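Local coordinates for 3-hydroxyacyl-CoA dehydrogenase (PDB 4XGN), which catalyses the NAD-dependent oxidation of 3-hydroxyacyl-CoA to 3-oxoacyl-CoA, as a short-chain dehydrogenase/reductase, at the interface of chains A and B and the interface of chains A and C. Sequence-based numbering; all coordinates share one arbitrary frame. Chains: chain A/B/C, 3-hydroxyacyl-CoA dehydrogenase.

Contact 1: the interface of chains A and B. Residues chain A 99-100, 160-164; chain B 179, 182-183, 186.
B:Asp183 meets A:Thr100 and the loop A:Ile161–A:Gly162, where two subunits of this short-chain dehydrogenase/reductase pack through the helix that bears the family's YxxxK motif. CB of B:Asp183, near the end of helix 164-184, lies 4.0 Å from CB of A:Thr100, the two side chains crossing at about a right angle. CG stands anti to its own carbonyl carbon (chi1 -81°), which turns the carboxylate toward both segments of chain A, and there it branches. OD1 takes the backbone N of A:Gly162 on its syn lone pair, at 2.8 Å and a fairly straight 161° at the hydrogen. OD2 is gripped twice by A:Thr100: the hydroxyl OG1 comes in on the anti lone pair at 2.7 Å, while the backbone N, 2.9 Å away, arrives from well above the carboxylate plane. Bonds to both oxygens thus help fix the rotation of the carboxylate. A:Ile161 runs past B:Asp183 in the opposite direction, and its CG1 branch rests 3.7 Å from CB of B:Arg182. Farther out, A:Lys99 crosses the poorly ordered B:Arg186 at about a right angle, its CD 3.3 Å from NH1. A water 3.1 Å from A:Lys99 NZ may ease the approach of two probably positive tips; its link to B:Arg186 is tentative.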
loop_
_atom_site.group_PDB
_atom_site.type_symbol
_atom_site.label_atom_id
_atom_site.label_comp_id
_atom_site.label_asym_id
_atom_site.label_seq_id
_atom_site.Cartn_x
_atom_site.Cartn_y
_atom_site.Cartn_z
ATOM N N LYS A 99 16.198 -15.131 -12.476
ATOM C CA LYS A 99 14.874 -15.695 -12.215
ATOM C C LYS A 99 14.911 -16.673 -11.074
ATOM O O LYS A 99 15.895 -17.367 -10.878
ATOM C CB LYS A 99 14.334 -16.396 -13.458
ATOM C CG LYS A 99 13.967 -15.441 -14.600
ATOM C CD LYS A 99 13.552 -16.202 -15.855
ATOM C CE LYS A 99 13.521 -15.253 -17.053
ATOM N NZ LYS A 99 12.984 -15.914 -18.277
ATOM N N THR A 100 13.790 -16.817 -10.372
ATOM C CA THR A 100 13.674 -17.781 -9.288
ATOM C C THR A 100 14.013 -19.206 -9.761
ATOM O O THR A 100 14.724 -19.931 -9.083
ATOM C CB THR A 100 12.244 -17.753 -8.699
ATOM O OG1 THR A 100 11.976 -16.448 -8.183
ATOM C CG2 THR A 100 12.123 -18.745 -7.560
ATOM N N GLN A 160 9.793 -6.957 -11.175
ATOM C CA GLN A 160 9.705 -7.618 -12.474
ATOM C C GLN A 160 10.275 -9.007 -12.437
ATOM O O GLN A 160 10.935 -9.397 -11.468
ATOM C CB GLN A 160 10.453 -6.826 -13.538
ATOM C CG GLN A 160 9.984 -5.371 -13.664
ATOM C CD GLN A 160 10.655 -4.697 -14.830
ATOM O OE1 GLN A 160 11.840 -4.365 -14.752
ATOM N NE2 GLN A 160 9.928 -4.517 -15.932
ATOM N N ILE A 161 9.980 -9.745 -13.485
ATOM C CA ILE A 161 10.622 -11.049 -13.687
ATOM C C ILE A 161 12.127 -10.809 -13.600
ATOM O O ILE A 161 12.668 -9.867 -14.196
ATOM C CB ILE A 161 10.256 -11.640 -15.035
ATOM C CG1 ILE A 161 8.778 -12.062 -15.036
ATOM C CG2 ILE A 161 11.124 -12.824 -15.375
ATOM C CD1 ILE A 161 8.232 -12.415 -16.404
ATOM N N GLY A 162 12.799 -11.669 -12.842
ATOM C CA GLY A 162 14.239 -11.514 -12.632
ATOM C C GLY A 162 14.686 -10.639 -11.483
ATOM O O GLY A 162 15.871 -10.652 -11.150
ATOM N N GLN A 163 13.757 -9.923 -10.838
ATOM C CA GLN A 163 14.061 -8.986 -9.763
ATOM C C GLN A 163 13.703 -9.445 -8.357
ATOM O O GLN A 163 13.597 -8.627 -7.448
ATOM C CB GLN A 163 13.344 -7.660 -9.975
ATOM C CG GLN A 163 13.714 -6.880 -11.175
ATOM C CD GLN A 163 13.188 -5.455 -11.046
ATOM O OE1 GLN A 163 12.016 -5.261 -10.783
ATOM N NE2 GLN A 163 14.067 -4.436 -11.182
ATOM N N ALA A 164 13.528 -10.741 -8.137
ATOM C CA ALA A 164 13.181 -11.192 -6.790
ATOM C C ALA A 164 14.155 -10.711 -5.707
ATOM O O ALA A 164 13.730 -10.154 -4.679
ATOM C CB ALA A 164 13.030 -12.677 -6.748
ATOM N N PRO B 179 7.240 -10.324 -7.814
ATOM C CA PRO B 179 8.180 -10.770 -8.807
ATOM C C PRO B 179 8.346 -12.290 -8.870
ATOM O O PRO B 179 8.523 -12.831 -9.964
ATOM C CB PRO B 179 9.503 -10.057 -8.405
ATOM C CG PRO B 179 9.298 -9.691 -6.983
ATOM C CD PRO B 179 7.828 -9.322 -6.944
ATOM N N ARG B 182 5.492 -13.579 -10.812
ATOM C CA ARG B 182 5.726 -13.295 -12.211
ATOM C C ARG B 182 6.747 -14.273 -12.774
ATOM O O ARG B 182 6.575 -14.773 -13.895
ATOM C CB ARG B 182 6.192 -11.836 -12.392
ATOM C CG ARG B 182 5.056 -10.864 -12.126
ATOM C CD ARG B 182 5.575 -9.439 -11.963
ATOM N NE ARG B 182 4.501 -8.452 -12.182
ATOM C CZ ARG B 182 4.645 -7.141 -12.272
ATOM N NH1 ARG B 182 5.844 -6.559 -12.142
ATOM N NH2 ARG B 182 3.592 -6.407 -12.608
ATOM N N ASP B 183 7.800 -14.542 -11.993
ATOM C CA ASP B 183 8.883 -15.503 -12.428
ATOM C C ASP B 183 8.298 -16.873 -12.684
ATOM O O ASP B 183 8.749 -17.588 -13.578
ATOM C CB ASP B 183 9.932 -15.717 -11.322
ATOM C CG ASP B 183 10.974 -14.638 -11.224
ATOM O OD1 ASP B 183 11.120 -13.827 -12.145
ATOM O OD2 ASP B 183 11.755 -14.700 -10.219
ATOM N N ARG B 186 4.994 -18.875 -15.881
ATOM C CA ARG B 186 5.192 -19.830 -16.965
ATOM C C ARG B 186 5.272 -21.297 -16.443
ATOM O O ARG B 186 4.982 -22.217 -17.182
ATOM C CB ARG B 186 6.431 -19.460 -17.800
ATOM C CG ARG B 186 7.760 -19.916 -17.193
ATOM C CD ARG B 186 9.028 -19.238 -17.759
ATOM N NE ARG B 186 9.572 -18.318 -16.754
ATOM C CZ ARG B 186 9.827 -17.006 -16.890
ATOM N NH1 ARG B 186 10.235 -16.345 -15.821
ATOM N NH2 ARG B 186 9.718 -16.326 -18.042
HETATM O O HOH W 1 11.108 -13.611 -19.111
#

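Contact 2: the interface of chains A and B. Residues chain A 124, 176, 179-180, 183; chain B 100, 112, 163-164, 167.
The rings of A:Phe124 and B:Phe112 lie face to face, nearly parallel, their planes 6° apart and their centroids separated by 4.1 Å. They are slipped, each putting a rim atom over the other's face: CD2 of B:Phe112 sits 3.3 Å from CD2 of A:Phe124. Both side chains leave their helices with CG anti to the backbone N (chi1 -175° in A:Phe124), which sends each ring out from its helix to meet the other. A:Met176, extended beyond CG, crosses B:Phe112 at about a right angle and brings its sulphur SD to 4.0 Å from the rim atom CZ. Beside the stack, B:Ala164 points its methyl CB between the CG1 branch of A:Ile180, at 3.8 Å, and atom CE1 at the rim of A:Phe124, 4.0 Å away and off the ring plane. The pyrrolidine CG of A:Pro179 meets the methyl CB of B:Ala167 at 3.7 Å. At the polar rim A:Asp183 OD2 receives both N and OG1 of B:Thr100, and a water 2.6 Å from that OD2 carries the link on to the backbone N of B:Ala164, 2.9 Å from the water. The site joins helices 109-135 and 164-184 of chain A to helices 109-134 and 164-184 of chain B, with the loop at B:Thr100 closing one end.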
loop_
_atom_site.group_PDB
_atom_site.type_symbol
_atom_site.label_atom_id
_atom_site.label_comp_id
_atom_site.label_asym_id
_atom_site.label_seq_id
_atom_site.Cartn_x
_atom_site.Cartn_y
_atom_site.Cartn_z
ATOM N N PHE A 124 20.977 -0.572 6.516
ATOM C CA PHE A 124 20.773 -0.561 7.952
ATOM C C PHE A 124 22.069 -0.296 8.741
ATOM O O PHE A 124 22.043 0.444 9.723
ATOM C CB PHE A 124 20.133 -1.848 8.487
ATOM C CG PHE A 124 19.813 -1.758 9.954
ATOM C CD1 PHE A 124 18.733 -0.996 10.372
ATOM C CD2 PHE A 124 20.642 -2.333 10.919
ATOM C CE1 PHE A 124 18.446 -0.851 11.707
ATOM C CE2 PHE A 124 20.353 -2.220 12.257
ATOM C CZ PHE A 124 19.226 -1.480 12.665
ATOM N N MET A 176 11.244 -0.893 6.527
ATOM C CA MET A 176 11.878 -0.512 7.780
ATOM C C MET A 176 11.860 0.975 8.037
ATOM O O MET A 176 12.189 1.402 9.147
ATOM C CB MET A 176 13.297 -1.087 7.928
ATOM C CG MET A 176 14.355 -0.427 7.141
ATOM S SD MET A 176 15.923 -1.380 7.323
ATOM C CE MET A 176 17.015 -0.325 6.406
ATOM N N PRO A 179 9.439 1.704 11.352
ATOM C CA PRO A 179 9.992 1.393 12.678
ATOM C C PRO A 179 11.233 2.188 13.008
ATOM O O PRO A 179 11.432 2.488 14.176
ATOM C CB PRO A 179 10.297 -0.117 12.624
ATOM C CG PRO A 179 10.264 -0.469 11.174
ATOM C CD PRO A 179 9.274 0.478 10.542
ATOM N N ILE A 180 12.065 2.500 12.012
ATOM C CA ILE A 180 13.290 3.260 12.314
ATOM C C ILE A 180 12.913 4.704 12.661
ATOM O O ILE A 180 13.456 5.260 13.618
ATOM C CB ILE A 180 14.301 3.197 11.175
ATOM C CG1 ILE A 180 14.744 1.748 10.987
ATOM C CG2 ILE A 180 15.518 4.089 11.463
ATOM C CD1 ILE A 180 15.697 1.578 9.859
ATOM N N ASP A 183 11.760 4.417 16.202
ATOM C CA ASP A 183 12.929 4.221 17.061
ATOM C C ASP A 183 13.642 5.535 17.336
ATOM O O ASP A 183 14.101 5.754 18.459
ATOM C CB ASP A 183 13.989 3.337 16.368
ATOM C CG ASP A 183 13.760 1.881 16.532
ATOM O OD1 ASP A 183 12.813 1.464 17.241
ATOM O OD2 ASP A 183 14.491 1.127 15.877
ATOM N N THR B 100 17.199 0.671 16.881
ATOM C CA THR B 100 18.231 1.200 16.026
ATOM C C THR B 100 19.346 1.828 16.839
ATOM O O THR B 100 20.492 1.525 16.594
ATOM C CB THR B 100 17.661 2.224 15.030
ATOM O OG1 THR B 100 16.675 1.567 14.269
ATOM C CG2 THR B 100 18.725 2.726 14.092
ATOM N N PHE B 112 20.776 -7.953 13.257
ATOM C CA PHE B 112 20.003 -7.558 12.070
ATOM C C PHE B 112 20.243 -8.594 10.969
ATOM O O PHE B 112 19.305 -9.107 10.362
ATOM C CB PHE B 112 20.389 -6.140 11.596
ATOM C CG PHE B 112 19.532 -5.613 10.495
ATOM C CD1 PHE B 112 19.819 -5.936 9.182
ATOM C CD2 PHE B 112 18.420 -4.797 10.759
ATOM C CE1 PHE B 112 19.036 -5.453 8.146
ATOM C CE2 PHE B 112 17.617 -4.314 9.702
ATOM C CZ PHE B 112 17.925 -4.653 8.420
ATOM N N GLN B 163 11.547 -3.162 16.258
ATOM C CA GLN B 163 11.269 -4.146 15.198
ATOM C C GLN B 163 11.903 -3.828 13.839
ATOM O O GLN B 163 11.509 -4.435 12.859
ATOM C CB GLN B 163 9.764 -4.277 14.930
ATOM C CG GLN B 163 8.939 -4.957 15.984
ATOM C CD GLN B 163 7.573 -5.350 15.458
ATOM O OE1 GLN B 163 6.891 -4.551 14.810
ATOM N NE2 GLN B 163 7.180 -6.610 15.682
ATOM N N ALA B 164 12.924 -2.985 13.764
ATOM C CA ALA B 164 13.503 -2.671 12.452
ATOM C C ALA B 164 13.962 -3.926 11.696
ATOM O O ALA B 164 13.701 -4.052 10.494
ATOM C CB ALA B 164 14.662 -1.703 12.555
ATOM N N ALA B 167 10.843 -6.188 10.866
ATOM C CA ALA B 167 10.095 -5.502 9.838
ATOM C C ALA B 167 10.767 -5.525 8.474
ATOM O O ALA B 167 10.101 -5.723 7.472
ATOM C CB ALA B 167 9.804 -4.065 10.249
HETATM O O HOH W 2 14.148 -1.490 15.866
#

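Contact 3: the interface of chains A and B. Residues chain A 112-113, 116, 120-121; chain B 113, 116, 120-121.
B:Ile121, with 48 Å² hidden by chain A, slides antiparallel past A:Phe112 and A:Ile116, its side chain lying alongside theirs. Its CA stands 3.9 Å from CE1 at the rim of the A:Phe112 ring, and its terminal CD1 lies between the CB methyl of A:Ala113, at 4.1 Å, and the CG2 branch of A:Ile116. The two Ile116 residues come next in buried surface. Their CG2 methyls meet at 3.4 Å, closer than usual carbon packing, where the two-fold axis brings the helices together. Each has chi1 at -90°, about 30° from the staggered value, in keeping with tight packing. CD1 of A:Ile116 meanwhile lies over the rim of one face of the A:Phe112 ring and probably helps to hold it. Around this centre the Leu120 side chains point tip to tip, CD2 of A:Leu120 lying 4.0 Å from CD2 of B:Leu120, and each CD2 also rests by CG1 of the opposite Ile116. On the other side of the axis CD1 of A:Ile121 packs on CA of B:Ala113 and CG2 of B:Ile116. This wholly apolar seam forms the centre of the A–B interface and probably helps hold the two subunits together, as in other oligomeric short-chain dehydrogenases.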
loop_
_atom_site.group_PDB
_atom_site.type_symbol
_atom_site.label_atom_id
_atom_site.label_comp_id
_atom_site.label_asym_id
_atom_site.label_seq_id
_atom_site.Cartn_x
_atom_site.Cartn_y
_atom_site.Cartn_z
ATOM N N PHE A 112 21.249 -13.837 -4.378
ATOM C CA PHE A 112 20.200 -13.280 -3.534
ATOM C C PHE A 112 20.803 -12.705 -2.250
ATOM O O PHE A 112 20.579 -11.543 -1.891
ATOM C CB PHE A 112 19.149 -14.349 -3.197
ATOM C CG PHE A 112 17.934 -13.801 -2.474
ATOM C CD1 PHE A 112 17.910 -13.708 -1.089
ATOM C CD2 PHE A 112 16.830 -13.418 -3.185
ATOM C CE1 PHE A 112 16.795 -13.202 -0.417
ATOM C CE2 PHE A 112 15.692 -12.936 -2.526
ATOM C CZ PHE A 112 15.681 -12.824 -1.146
ATOM N N ALA A 113 21.645 -13.512 -1.602
ATOM C CA ALA A 113 22.250 -13.067 -0.363
ATOM C C ALA A 113 23.107 -11.808 -0.539
ATOM O O ALA A 113 22.972 -10.875 0.279
ATOM C CB ALA A 113 23.066 -14.169 0.273
ATOM N N ILE A 116 20.833 -8.671 -1.012
ATOM C CA ILE A 116 20.268 -8.343 0.292
ATOM C C ILE A 116 21.332 -7.714 1.206
ATOM O O ILE A 116 21.042 -6.750 1.933
ATOM C CB ILE A 116 19.589 -9.576 0.936
ATOM C CG1 ILE A 116 18.127 -9.624 0.532
ATOM C CG2 ILE A 116 19.648 -9.549 2.459
ATOM C CD1 ILE A 116 17.827 -9.760 -0.954
ATOM N N LEU A 120 20.228 -3.959 1.707
ATOM C CA LEU A 120 19.385 -3.909 2.871
ATOM C C LEU A 120 20.222 -3.889 4.137
ATOM O O LEU A 120 20.125 -2.950 4.915
ATOM C CB LEU A 120 18.357 -5.063 2.826
ATOM C CG LEU A 120 17.412 -5.187 4.023
ATOM C CD1 LEU A 120 16.698 -3.883 4.362
ATOM C CD2 LEU A 120 16.430 -6.309 3.800
ATOM N N ILE A 121 21.029 -4.926 4.354
ATOM C CA ILE A 121 21.871 -4.986 5.546
ATOM C C ILE A 121 22.799 -3.758 5.541
ATOM O O ILE A 121 22.977 -3.114 6.586
ATOM C CB ILE A 121 22.630 -6.315 5.654
ATOM C CG1 ILE A 121 21.608 -7.459 5.804
ATOM C CG2 ILE A 121 23.619 -6.257 6.823
ATOM C CD1 ILE A 121 22.232 -8.826 5.819
ATOM N N ALA B 113 21.503 -8.881 10.703
ATOM C CA ALA B 113 21.862 -9.823 9.639
ATOM C C ALA B 113 21.242 -11.189 9.856
ATOM O O ALA B 113 20.764 -11.806 8.913
ATOM C CB ALA B 113 23.371 -9.934 9.506
ATOM N N ILE B 116 17.445 -11.183 9.081
ATOM C CA ILE B 116 17.259 -11.140 7.642
ATOM C C ILE B 116 17.631 -12.519 7.036
ATOM O O ILE B 116 16.974 -13.005 6.156
ATOM C CB ILE B 116 18.057 -9.945 7.040
ATOM C CG1 ILE B 116 17.193 -8.668 7.013
ATOM C CG2 ILE B 116 18.515 -10.208 5.620
ATOM C CD1 ILE B 116 16.656 -8.209 8.357
ATOM N N LEU B 120 14.265 -13.895 5.679
ATOM C CA LEU B 120 14.150 -13.430 4.281
ATOM C C LEU B 120 14.983 -14.332 3.370
ATOM O O LEU B 120 14.462 -14.950 2.457
ATOM C CB LEU B 120 14.516 -11.950 4.182
ATOM C CG LEU B 120 14.505 -11.391 2.751
ATOM C CD1 LEU B 120 13.197 -11.614 2.024
ATOM C CD2 LEU B 120 14.811 -9.904 2.878
ATOM N N ILE B 121 16.292 -14.454 3.625
ATOM C CA ILE B 121 17.138 -15.315 2.783
ATOM C C ILE B 121 16.647 -16.790 2.886
ATOM O O ILE B 121 16.567 -17.510 1.859
ATOM C CB ILE B 121 18.639 -15.191 3.131
ATOM C CG1 ILE B 121 19.095 -13.747 2.901
ATOM C CG2 ILE B 121 19.451 -16.181 2.310
ATOM C CD1 ILE B 121 20.467 -13.355 3.369
#

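Contact 4: the interface of chains A and C. Residues chain A 230, 233-234, 250-252; chain C 237, 241-244.
This is a second two-fold interface, formed by the C-terminal parts of two subunits; together with the A–B pairing it would build the four-chain assembly typical of the family. C:Asn241 is its polar pivot. Its amide nitrogen ND2 donates to the backbone O of A:Glu230 at 3.0 Å, and also to OE1 of its own chain's C:Gln237 at 2.9 Å. The carboxamide OD1 receives the backbone N of C:Met243 at 3.1 Å; the amide is thus held from both ends. C:Gln237, bent at chi2 (68°), brings OE1 against the backbone at A:Leu234 as well. A:Met233, turned back at chi3, slides alongside C:Asn241 and puts its methyl CE 3.6 Å from CA of C:Asn241. The extended A:Glu230 crosses C:Met243 and C:Pro242 at about right angles, its OE2 lying 3.6 Å from CB of C:Pro242. On the other flank A:Leu251 directs one branch, CD1, into a corner of chain C: it touches CB of C:Met243 and the CD2 methyl of C:Leu244, both at 3.6 Å. A salt bridge from A:Arg250 NE positions A:Asp252, whose CA meets CE of C:Met243. The site sets helix 228-240 and the end of strand 248-251 against the same helix's end and following loop in chain C.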
loop_
_atom_site.group_PDB
_atom_site.type_symbol
_atom_site.label_atom_id
_atom_site.label_comp_id
_atom_site.label_asym_id
_atom_site.label_seq_id
_atom_site.Cartn_x
_atom_site.Cartn_y
_atom_site.Cartn_z
ATOM N N GLU A 230 17.190 15.244 -10.252
ATOM C CA GLU A 230 15.784 15.203 -9.845
ATOM C C GLU A 230 15.604 14.360 -8.595
ATOM O O GLU A 230 14.732 14.648 -7.765
ATOM C CB GLU A 230 14.936 14.711 -11.004
ATOM C CG GLU A 230 14.962 15.739 -12.130
ATOM C CD GLU A 230 14.478 15.256 -13.478
ATOM O OE1 GLU A 230 14.579 14.061 -13.847
ATOM O OE2 GLU A 230 13.998 16.151 -14.233
ATOM N N MET A 233 16.946 16.685 -5.910
ATOM C CA MET A 233 15.984 17.701 -5.537
ATOM C C MET A 233 15.033 17.188 -4.466
ATOM O O MET A 233 14.699 17.932 -3.528
ATOM C CB MET A 233 15.111 18.099 -6.739
ATOM C CG MET A 233 15.725 18.996 -7.799
ATOM S SD MET A 233 14.499 19.069 -9.160
ATOM C CE MET A 233 13.137 19.672 -8.207
ATOM N N LEU A 234 14.577 15.924 -4.615
ATOM C CA LEU A 234 13.695 15.366 -3.618
ATOM C C LEU A 234 14.410 15.125 -2.300
ATOM O O LEU A 234 13.845 15.326 -1.226
ATOM C CB LEU A 234 13.040 14.072 -4.121
ATOM C CG LEU A 234 11.985 13.422 -3.210
ATOM C CD1 LEU A 234 10.892 14.368 -2.802
ATOM C CD2 LEU A 234 11.474 12.172 -3.897
ATOM N N ARG A 250 7.492 7.383 -4.095
ATOM C CA ARG A 250 7.788 6.994 -5.492
ATOM C C ARG A 250 8.197 8.222 -6.300
ATOM O O ARG A 250 7.476 9.236 -6.326
ATOM C CB ARG A 250 6.601 6.320 -6.131
ATOM C CG ARG A 250 6.208 5.027 -5.425
ATOM C CD ARG A 250 5.003 4.339 -6.084
ATOM N NE ARG A 250 5.310 3.902 -7.457
ATOM C CZ ARG A 250 5.265 2.678 -7.972
ATOM N NH1 ARG A 250 4.776 1.651 -7.315
ATOM N NH2 ARG A 250 5.641 2.495 -9.228
ATOM N N LEU A 251 9.322 8.123 -7.000
ATOM C CA LEU A 251 9.780 9.205 -7.871
ATOM C C LEU A 251 10.005 8.540 -9.229
ATOM O O LEU A 251 11.069 8.002 -9.501
ATOM C CB LEU A 251 11.087 9.819 -7.360
ATOM C CG LEU A 251 11.690 10.963 -8.172
ATOM C CD1 LEU A 251 10.790 12.193 -8.083
ATOM C CD2 LEU A 251 13.088 11.268 -7.654
ATOM N N ASP A 252 8.977 8.540 -10.075
ATOM C CA ASP A 252 8.967 7.583 -11.165
ATOM C C ASP A 252 8.175 7.970 -12.423
ATOM O O ASP A 252 7.989 7.146 -13.269
ATOM C CB ASP A 252 8.459 6.249 -10.634
ATOM C CG ASP A 252 7.006 6.304 -10.160
ATOM O OD1 ASP A 252 6.314 7.363 -10.350
ATOM O OD2 ASP A 252 6.573 5.286 -9.573
ATOM N N GLN C 237 7.599 21.648 -4.112
ATOM C CA GLN C 237 8.478 20.581 -4.645
ATOM C C GLN C 237 7.828 19.792 -5.748
ATOM O O GLN C 237 8.477 19.450 -6.738
ATOM C CB GLN C 237 8.956 19.645 -3.534
ATOM C CG GLN C 237 9.711 18.386 -3.981
ATOM C CD GLN C 237 11.074 18.547 -4.614
ATOM O OE1 GLN C 237 11.594 17.577 -5.160
ATOM N NE2 GLN C 237 11.664 19.749 -4.566
ATOM N N ASN C 241 9.552 19.483 -9.278
ATOM C CA ASN C 241 10.200 18.205 -9.609
ATOM C C ASN C 241 9.538 17.492 -10.788
ATOM O O ASN C 241 8.485 16.898 -10.619
ATOM C CB ASN C 241 10.256 17.299 -8.383
ATOM C CG ASN C 241 11.273 16.181 -8.554
ATOM O OD1 ASN C 241 11.419 15.634 -9.670
ATOM N ND2 ASN C 241 12.027 15.886 -7.482
ATOM N N PRO C 242 10.189 17.491 -11.970
ATOM C CA PRO C 242 9.570 16.900 -13.153
ATOM C C PRO C 242 9.294 15.398 -13.094
ATOM O O PRO C 242 8.459 14.930 -13.834
ATOM C CB PRO C 242 10.566 17.225 -14.264
ATOM C CG PRO C 242 11.210 18.430 -13.792
ATOM C CD PRO C 242 11.462 18.115 -12.332
ATOM N N MET C 243 9.915 14.688 -12.152
ATOM C CA MET C 243 9.712 13.251 -12.025
ATOM C C MET C 243 8.591 12.857 -11.070
ATOM O O MET C 243 8.253 11.661 -11.010
ATOM C CB MET C 243 11.045 12.596 -11.644
ATOM C CG MET C 243 11.996 12.500 -12.821
ATOM S SD MET C 243 11.424 11.372 -14.098
ATOM C CE MET C 243 11.366 9.821 -13.212
ATOM N N LEU C 244 7.973 13.801 -10.338
ATOM C CA LEU C 244 6.906 13.393 -9.411
ATOM C C LEU C 244 5.574 13.303 -10.149
ATOM O O LEU C 244 5.040 14.322 -10.560
ATOM C CB LEU C 244 6.787 14.339 -8.232
ATOM C CG LEU C 244 7.866 14.221 -7.135
ATOM C CD1 LEU C 244 7.829 15.393 -6.189
ATOM C CD2 LEU C 244 7.715 12.944 -6.316
#

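Contacts 1, 2 and 3 are patches of one two-fold interface between chains A and B. Contact 3 lies between the others, about 17 Å from contact 1 and 14 Å from contact 2, measured between C-alpha centres; contacts 1 and 2 are about 27 Å apart. The Thr100–Asp183 pairing recurs in both with the chains exchanged, giving polar rims to an apolar middle. Contacts 2 and 3 share helix 109-135, and contacts 1 and 2 share helix 164-184. Contact 4, some 26 to 28 Å from each, uses different elements, which lets chain A pair with B and C at once within a tetramer.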